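Local coordinates for protein putative acetyltransferase (Nocardia farcinica, PDB 3D9W) that probably transfers acetyl groups to the amino group of arylamine substrates, at residues Pro50-Glu55 / Ser76-Tyr81; His119-Val124 / Met134-Phe139. All coordinates share one frame; numbering follows the deposited sequence.

In the fold
From the N terminus the chain runs through helices 18-25 and 35-48 to Pro50-Glu55, makes an excursion built around helix 66-73, and returns at Ser76-Tyr81, where contact 1 closes that loop. Helix 82-95 starts directly afterwards. Strand 99-107 follows, and then strand 117-125 pairs with strand 132-135 in the hairpin closed by contact 2. The two contacts stand in series, neither nested nor crossed, with centres about 17 Å apart. Helix 82-95 links them, starting at contact 1 and packing on the strand of contact 2. They also touch directly: the Phe51 ring packs on the backbone of Gly138 and Phe139, so the segment after helix 35-48 meets the loop that follows strand 132-135.

Contact 1. Residues Pro50-Glu55 / Ser76-Tyr81; sequences PFENLE and SRRGGY
Glu52 and Arg78 meet through a side-on, two-point salt bridge, with the carboxylate and guanidinium planes only 29° apart. Arg78 NH2 reaches Glu52 OE1 at 2.9 Å in the guanidinium plane, while Arg78 NE reaches Glu52 OE2 at 2.6 Å, tilted from that plane; both oxygens use their syn lone pairs. Arg78 can turn back onto Glu52 because its chain is bent at chi2 and chi3. A second carboxylate joins from the start of helix 54-57: Glu55 OE2 presents its anti lone pair to Arg78 NH2 at 2.5 Å, and its bond to NH1 is weak. One arginine thus holds two acids together, and its charge would be expected to favour their ionised forms. Glu55 OE1 has a further partner in Arg60.

The backbone adds a grip on the same acid. Gly79 N donates to Glu52 OE2 at 2.7 Å, arriving on the anti side, so this oxygen accepts from both Arg78 NE and Gly79 N. Between the backbones of the two segments the bonds are weak: Gly80 N to Pro50 O at 3.4 Å, and Glu52 N to Gly80 O at 3.3 Å.

Apolar packing completes the join. With CG anti to its backbone N (chi1 179°), Phe51 brings the CE2-CZ end of its ring obliquely against CA and CB of Tyr81, with Phe51 CZ 3.6 Å from Tyr81 CB. Tyr81 OH bonds to Asn207, while Asn53 bonds through its side chain to the backbone of Phe218, Arg221 and Phe223, tying this corner to strand 223-227.

Arg78-Gly79-Gly80-Tyr81 opens the RGGxCxE signature of arylamine N-acetyltransferases, the segment that leads into the helix carrying the family's cysteine nucleophile; here Glu52 and Glu55 hold its arginine, and Glu52 also holds the backbone of the first glycine.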
ATOM      1  N   PRO A  50      -1.659  -5.772   7.184  1.00 18.05           N
ATOM      2  CA  PRO A  50      -1.000  -4.678   7.905  1.00 18.35           C
ATOM      3  C   PRO A  50       0.066  -3.983   7.040  1.00 18.56           C
ATOM      4  O   PRO A  50       0.526  -4.526   6.037  1.00 19.12           O
ATOM      5  CB  PRO A  50      -0.372  -5.388   9.111  1.00 18.17           C
ATOM      6  CG  PRO A  50      -1.239  -6.548   9.328  1.00 17.23           C
ATOM      7  CD  PRO A  50      -1.482  -7.033   7.918  1.00 17.82           C
ATOM      8  N   PHE A  51       0.453  -2.779   7.432  1.00 18.00           N
ATOM      9  CA  PHE A  51       1.480  -2.046   6.711  1.00 18.16           C
ATOM     10  C   PHE A  51       2.696  -1.900   7.627  1.00 19.05           C
ATOM     11  O   PHE A  51       2.563  -1.517   8.786  1.00 19.07           O
ATOM     12  CB  PHE A  51       0.959  -0.678   6.306  1.00 17.67           C
ATOM     13  CG  PHE A  51       1.962   0.157   5.585  1.00 19.22           C
ATOM     14  CD1 PHE A  51       2.989   0.793   6.280  1.00 20.03           C
ATOM     15  CD2 PHE A  51       1.881   0.320   4.211  1.00 18.94           C
ATOM     16  CE1 PHE A  51       3.917   1.582   5.616  1.00 20.60           C
ATOM     17  CE2 PHE A  51       2.801   1.106   3.535  1.00 19.94           C
ATOM     18  CZ  PHE A  51       3.823   1.741   4.240  1.00 20.74           C
ATOM     19  N   GLU A  52       3.884  -2.201   7.115  1.00 19.54           N
ATOM     20  CA  GLU A  52       5.073  -2.106   7.946  1.00 21.02           C
ATOM     21  C   GLU A  52       6.369  -2.104   7.160  1.00 21.44           C
ATOM     22  O   GLU A  52       6.429  -2.615   6.044  1.00 21.14           O
ATOM     23  CB  GLU A  52       5.105  -3.270   8.921  1.00 21.23           C
ATOM     24  CG  GLU A  52       4.963  -4.587   8.218  1.00 22.95           C
ATOM     25  CD  GLU A  52       5.841  -5.635   8.809  1.00 23.10           C
ATOM     26  OE1 GLU A  52       7.059  -5.387   8.868  1.00 25.17           O
ATOM     27  OE2 GLU A  52       5.325  -6.698   9.210  1.00 24.22           O
ATOM     28  N   ASN A  53       7.405  -1.544   7.779  1.00 21.58           N
ATOM     29  CA  ASN A  53       8.735  -1.453   7.191  1.00 23.64           C
ATOM     30  C   ASN A  53       9.718  -2.092   8.157  1.00 25.47           C
ATOM     31  O   ASN A  53      10.914  -1.808   8.117  1.00 26.90           O
ATOM     32  CB  ASN A  53       9.117   0.018   6.972  1.00 22.73           C
ATOM     33  CG  ASN A  53       9.179   0.812   8.278  1.00 23.40           C
ATOM     34  OD1 ASN A  53       8.438   0.525   9.222  1.00 25.07           O
ATOM     35  ND2 ASN A  53      10.047   1.822   8.329  1.00 20.19           N
ATOM     36  N   LEU A  54       9.213  -2.970   9.015  1.00 26.81           N
ATOM     37  CA  LEU A  54      10.051  -3.607  10.020  1.00 28.07           C
ATOM     38  C   LEU A  54      11.311  -4.335   9.534  1.00 29.45           C
ATOM     39  O   LEU A  54      12.371  -4.201  10.154  1.00 30.94           O
ATOM     40  CB  LEU A  54       9.203  -4.534  10.896  1.00 27.92           C
ATOM     41  CG  LEU A  54       8.294  -3.807  11.890  1.00 27.43           C
ATOM     42  CD1 LEU A  54       7.679  -4.804  12.844  1.00 27.87           C
ATOM     43  CD2 LEU A  54       9.097  -2.785  12.669  1.00 27.27           C
ATOM     44  N   GLU A  55      11.227  -5.093   8.444  1.00 29.09           N
ATOM     45  CA  GLU A  55      12.416  -5.790   7.957  1.00 28.59           C
ATOM     46  C   GLU A  55      13.531  -4.801   7.702  1.00 28.08           C
ATOM     47  O   GLU A  55      14.666  -5.017   8.120  1.00 27.57           O
ATOM     48  CB  GLU A  55      12.121  -6.556   6.672  1.00 29.49           C
ATOM     49  CG  GLU A  55      11.253  -7.767   6.894  1.00 30.62           C
ATOM     50  CD  GLU A  55      11.706  -8.568   8.100  1.00 32.39           C
ATOM     51  OE1 GLU A  55      12.786  -9.208   8.030  1.00 32.86           O
ATOM     52  OE2 GLU A  55      10.980  -8.540   9.122  1.00 31.26           O
ATOM     53  N   SER A  76       1.775 -15.447   7.909  1.00 21.61           N
ATOM     54  CA  SER A  76       2.366 -14.940   9.138  1.00 22.48           C
ATOM     55  C   SER A  76       1.660 -13.675   9.546  1.00 23.16           C
ATOM     56  O   SER A  76       0.914 -13.087   8.762  1.00 24.16           O
ATOM     57  CB  SER A  76       3.857 -14.638   8.954  1.00 21.47           C
ATOM     58  OG  SER A  76       4.594 -15.824   8.717  1.00 25.42           O
ATOM     59  N   ARG A  77       1.896 -13.256  10.781  1.00 23.84           N
ATOM     60  CA  ARG A  77       1.298 -12.037  11.289  1.00 23.39           C
ATOM     61  C   ARG A  77       2.294 -10.946  11.027  1.00 22.83           C
ATOM     62  O   ARG A  77       2.951 -10.452  11.931  1.00 22.30           O
ATOM     63  CB  ARG A  77       1.026 -12.162  12.780  1.00 27.02           C
ATOM     64  CG  ARG A  77       0.004 -13.235  13.102  1.00 29.27           C
ATOM     65  CD  ARG A  77      -1.238 -12.604  13.638  1.00 31.20           C
ATOM     66  NE  ARG A  77      -0.952 -11.955  14.910  1.00 33.59           N
ATOM     67  CZ  ARG A  77      -1.735 -11.047  15.478  1.00 34.86           C
ATOM     68  NH1 ARG A  77      -2.868 -10.661  14.889  1.00 35.14           N
ATOM     69  NH2 ARG A  77      -1.385 -10.528  16.644  1.00 37.39           N
ATOM     70  N   ARG A  78       2.416 -10.596   9.757  1.00 22.34           N
ATOM     71  CA  ARG A  78       3.332  -9.564   9.330  1.00 21.79           C
ATOM     72  C   ARG A  78       2.713  -8.883   8.136  1.00 22.96           C
ATOM     73  O   ARG A  78       1.861  -9.459   7.455  1.00 23.59           O
ATOM     74  CB  ARG A  78       4.681 -10.169   8.937  1.00 20.91           C
ATOM     75  CG  ARG A  78       5.484 -10.726  10.097  1.00 19.81           C
ATOM     76  CD  ARG A  78       5.858  -9.626  11.085  1.00 19.86           C
ATOM     77  NE  ARG A  78       6.678  -8.582  10.477  1.00 15.47           N
ATOM     78  CZ  ARG A  78       7.917  -8.771  10.042  1.00 14.44           C
ATOM     79  NH1 ARG A  78       8.478  -9.970  10.150  1.00 12.37           N
ATOM     80  NH2 ARG A  78       8.594  -7.764   9.507  1.00 11.04           N
ATOM     81  N   GLY A  79       3.136  -7.651   7.894  1.00 23.89           N
ATOM     82  CA  GLY A  79       2.621  -6.897   6.772  1.00 24.83           C
ATOM     83  C   GLY A  79       3.774  -6.517   5.869  1.00 25.54           C
ATOM     84  O   GLY A  79       4.842  -7.116   5.953  1.00 26.62           O
ATOM     85  N   GLY A  80       3.550  -5.532   5.004  1.00 26.04           N
ATOM     86  CA  GLY A  80       4.581  -5.064   4.095  1.00 25.89           C
ATOM     87  C   GLY A  80       4.211  -3.673   3.627  1.00 26.00           C
ATOM     88  O   GLY A  80       3.170  -3.156   4.021  1.00 26.25           O
ATOM     89  N   TYR A  81       5.051  -3.042   2.815  1.00 26.03           N
ATOM     90  CA  TYR A  81       4.700  -1.721   2.325  1.00 27.06           C
ATOM     91  C   TYR A  81       4.199  -1.791   0.884  1.00 27.24           C
ATOM     92  O   TYR A  81       3.882  -2.873   0.395  1.00 26.95           O
ATOM     93  CB  TYR A  81       5.864  -0.724   2.492  1.00 27.26           C
ATOM     94  CG  TYR A  81       7.216  -1.188   2.041  1.00 28.17           C
ATOM     95  CD1 TYR A  81       7.403  -1.710   0.764  1.00 29.43           C
ATOM     96  CD2 TYR A  81       8.329  -1.056   2.877  1.00 29.41           C
ATOM     97  CE1 TYR A  81       8.658  -2.087   0.326  1.00 31.27           C
ATOM     98  CE2 TYR A  81       9.593  -1.427   2.452  1.00 29.85           C
ATOM     99  CZ  TYR A  81       9.752  -1.942   1.175  1.00 32.10           C
ATOM    100  OH  TYR A  81      11.010  -2.303   0.735  1.00 34.87           O
TER

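Contact 2. Residues His119-Val124 / Met134-Phe139; sequences HALLRV and MCDVGF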
ATOM      1  N   HIS A 119       6.211   4.570  -5.422  1.00 20.69           N
ATOM      2  CA  HIS A 119       4.948   4.111  -4.861  1.00 20.41           C
ATOM      3  C   HIS A 119       4.130   3.284  -5.861  1.00 21.68           C
ATOM      4  O   HIS A 119       3.493   3.827  -6.766  1.00 22.20           O
ATOM      5  CB  HIS A 119       4.115   5.289  -4.376  1.00 17.10           C
ATOM      6  CG  HIS A 119       2.812   4.871  -3.791  1.00 17.62           C
ATOM      7  ND1 HIS A 119       2.731   4.056  -2.681  1.00 17.06           N
ATOM      8  CD2 HIS A 119       1.542   5.071  -4.210  1.00 18.19           C
ATOM      9  CE1 HIS A 119       1.464   3.769  -2.446  1.00 18.63           C
ATOM     10  NE2 HIS A 119       0.723   4.372  -3.360  1.00 19.02           N
ATOM     11  N   ALA A 120       4.138   1.969  -5.666  1.00 20.79           N
ATOM     12  CA  ALA A 120       3.441   1.046  -6.545  1.00 20.73           C
ATOM     13  C   ALA A 120       1.946   1.306  -6.693  1.00 20.91           C
ATOM     14  O   ALA A 120       1.218   1.442  -5.707  1.00 22.66           O
ATOM     15  CB  ALA A 120       3.675  -0.375  -6.069  1.00 21.73           C
ATOM     16  N   LEU A 121       1.495   1.376  -7.940  1.00 19.96           N
ATOM     17  CA  LEU A 121       0.087   1.596  -8.243  1.00 20.18           C
ATOM     18  C   LEU A 121      -0.307   0.610  -9.319  1.00 19.91           C
ATOM     19  O   LEU A 121       0.528   0.195 -10.116  1.00 20.92           O
ATOM     20  CB  LEU A 121      -0.158   3.025  -8.741  1.00 18.27           C
ATOM     21  CG  LEU A 121      -0.069   4.164  -7.712  1.00 19.38           C
ATOM     22  CD1 LEU A 121      -0.215   5.517  -8.421  1.00 14.52           C
ATOM     23  CD2 LEU A 121      -1.148   3.993  -6.628  1.00 16.54           C
ATOM     24  N   LEU A 122      -1.577   0.226  -9.338  1.00 19.03           N
ATOM     25  CA  LEU A 122      -2.056  -0.717 -10.333  1.00 18.63           C
ATOM     26  C   LEU A 122      -3.220  -0.165 -11.163  1.00 19.47           C
ATOM     27  O   LEU A 122      -4.233   0.279 -10.619  1.00 17.09           O
ATOM     28  CB  LEU A 122      -2.474  -2.024  -9.655  1.00 17.18           C
ATOM     29  CG  LEU A 122      -1.404  -2.776  -8.861  1.00 17.74           C
ATOM     30  CD1 LEU A 122      -2.010  -3.969  -8.128  1.00 15.06           C
ATOM     31  CD2 LEU A 122      -0.308  -3.239  -9.809  1.00 16.28           C
ATOM     32  N   ARG A 123      -3.042  -0.182 -12.485  1.00 21.12           N
ATOM     33  CA  ARG A 123      -4.048   0.260 -13.458  1.00 22.95           C
ATOM     34  C   ARG A 123      -4.753  -1.050 -13.837  1.00 24.24           C
ATOM     35  O   ARG A 123      -4.143  -1.948 -14.436  1.00 24.14           O
ATOM     36  CB  ARG A 123      -3.349   0.881 -14.675  1.00 23.65           C
ATOM     37  CG  ARG A 123      -4.244   1.278 -15.843  1.00 25.83           C
ATOM     38  CD  ARG A 123      -3.404   1.472 -17.106  1.00 27.51           C
ATOM     39  NE  ARG A 123      -4.191   1.717 -18.309  1.00 30.99           N
ATOM     40  CZ  ARG A 123      -4.467   2.931 -18.786  1.00 34.15           C
ATOM     41  NH1 ARG A 123      -4.017   4.016 -18.160  1.00 33.89           N
ATOM     42  NH2 ARG A 123      -5.185   3.068 -19.894  1.00 33.30           N
ATOM     43  N   VAL A 124      -6.033  -1.157 -13.488  1.00 24.56           N
ATOM     44  CA  VAL A 124      -6.796  -2.381 -13.728  1.00 25.63           C
ATOM     45  C   VAL A 124      -8.008  -2.261 -14.660  1.00 26.09           C
ATOM     46  O   VAL A 124      -8.721  -1.254 -14.654  1.00 25.48           O
ATOM     47  CB  VAL A 124      -7.273  -2.958 -12.368  1.00 25.29           C
ATOM     48  CG1 VAL A 124      -7.856  -4.349 -12.538  1.00 23.78           C
ATOM     49  CG2 VAL A 124      -6.121  -2.962 -11.392  1.00 25.16           C
ATOM     50  N   MET A 134      -7.902   2.281 -10.914  1.00 26.28           N
ATOM     51  CA  MET A 134      -6.643   2.428 -10.204  1.00 25.27           C
ATOM     52  C   MET A 134      -6.763   1.723  -8.872  1.00 25.57           C
ATOM     53  O   MET A 134      -7.643   2.039  -8.080  1.00 26.54           O
ATOM     54  CB  MET A 134      -6.335   3.902  -9.970  1.00 24.51           C
ATOM     55  CG  MET A 134      -6.065   4.674 -11.237  1.00 24.60           C
ATOM     56  SD  MET A 134      -4.678   3.951 -12.091  1.00 26.57           S
ATOM     57  CE  MET A 134      -3.407   4.134 -10.822  1.00 27.01           C
ATOM     58  N   CYS A 135      -5.891   0.751  -8.633  1.00 25.94           N
ATOM     59  CA  CYS A 135      -5.905   0.025  -7.367  1.00 25.50           C
ATOM     60  C   CYS A 135      -4.661   0.369  -6.553  1.00 25.02           C
ATOM     61  O   CYS A 135      -3.541  -0.012  -6.897  1.00 24.66           O
ATOM     62  CB  CYS A 135      -5.987  -1.486  -7.612  1.00 26.08           C
ATOM     63  SG  CYS A 135      -7.506  -2.022  -8.463  1.00 25.67           S
ATOM     64  N   ASP A 136      -4.872   1.130  -5.486  1.00 25.24           N
ATOM     65  CA  ASP A 136      -3.792   1.525  -4.595  1.00 24.49           C
ATOM     66  C   ASP A 136      -3.980   0.713  -3.321  1.00 24.07           C
ATOM     67  O   ASP A 136      -4.606   1.152  -2.355  1.00 23.89           O
ATOM     68  CB  ASP A 136      -3.868   3.020  -4.308  1.00 25.22           C
ATOM     69  CG  ASP A 136      -2.736   3.492  -3.440  1.00 26.70           C
ATOM     70  OD1 ASP A 136      -1.706   2.788  -3.416  1.00 28.28           O
ATOM     71  OD2 ASP A 136      -2.869   4.559  -2.791  1.00 26.98           O
ATOM     72  N   VAL A 137      -3.440  -0.493  -3.336  1.00 23.24           N
ATOM     73  CA  VAL A 137      -3.588  -1.395  -2.209  1.00 23.41           C
ATOM     74  C   VAL A 137      -2.405  -1.437  -1.256  1.00 23.24           C
ATOM     75  O   VAL A 137      -2.421  -2.187  -0.280  1.00 23.89           O
ATOM     76  CB  VAL A 137      -3.868  -2.842  -2.711  1.00 23.70           C
ATOM     77  CG1 VAL A 137      -5.230  -2.909  -3.401  1.00 21.36           C
ATOM     78  CG2 VAL A 137      -2.763  -3.281  -3.673  1.00 20.04           C
ATOM     79  N   GLY A 138      -1.382  -0.636  -1.517  1.00 22.58           N
ATOM     80  CA  GLY A 138      -0.223  -0.682  -0.646  1.00 23.80           C
ATOM     81  C   GLY A 138       0.149   0.601   0.068  1.00 25.08           C
ATOM     82  O   GLY A 138       1.177   0.647   0.752  1.00 24.84           O
ATOM     83  N   PHE A 139      -0.676   1.640  -0.077  1.00 25.30           N
ATOM     84  CA  PHE A 139      -0.378   2.913   0.566  1.00 24.85           C
ATOM     85  C   PHE A 139      -0.455   2.793   2.087  1.00 24.42           C
ATOM     86  O   PHE A 139       0.306   3.441   2.803  1.00 24.93           O
ATOM     87  CB  PHE A 139      -1.336   4.016   0.088  1.00 24.11           C
ATOM     88  CG  PHE A 139      -0.912   5.410   0.511  1.00 22.90           C
ATOM     89  CD1 PHE A 139       0.181   6.037  -0.088  1.00 22.33           C
ATOM     90  CD2 PHE A 139      -1.576   6.073   1.541  1.00 23.29           C
ATOM     91  CE1 PHE A 139       0.605   7.303   0.333  1.00 21.37           C
ATOM     92  CE2 PHE A 139      -1.159   7.342   1.972  1.00 22.31           C
ATOM     93  CZ  PHE A 139      -0.064   7.955   1.364  1.00 20.83           C
TER
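The His119 imidazole receives the edge of the Phe139 ring on its face, an offset edge-to-face pair with centroids 5.3 Å apart and planes at 90°; His119 CE1 in turn lies at the edge of Phe139. At the edge of the imidazole, near its plane, sits Asp136, and the ring of Tyr191 from strand 188-193 also meets His119. All this lies at the diverging end of an antiparallel beta hairpin, strands 117-125 and 132-135. With His119 touching Cys82 as well, the group matches the Cys-His-Asp triad of arylamine N-acetyltransferases, and these residues probably play those roles.

His119 NE2 donates to Asp136 OD1 at 2.9 Å along a bent path. The carboxylate stands nearly perpendicular to the ring, at 86°, and is met from above its plane. Asp136 CG lies anti to the backbone N (chi1 -177°), which swings the acid toward the histidine. Its other oxygen, OD2, is engaged by Arg190 in a salt bridge, while Leu121 CD2 packs against the carboxylate.

Farther along, the strands pair regularly. Leu122 and Cys135 form a hydrogen-bonded pair, Cys135 N to Leu122 O at 2.6 Å and Leu122 N to Cys135 O at 3.1 Å. Their side chains share the face packed by helices 35-48 and 82-95. On the other face are Arg123 and Met134. Met134, bent at chi2 and chi3, reaches over to strand 117-125, bringing its CE to 4.0 Å from Leu121 CB. Near the hairpin's closed end, Val124 CG2 rests 3.4 Å from Cys135 SG.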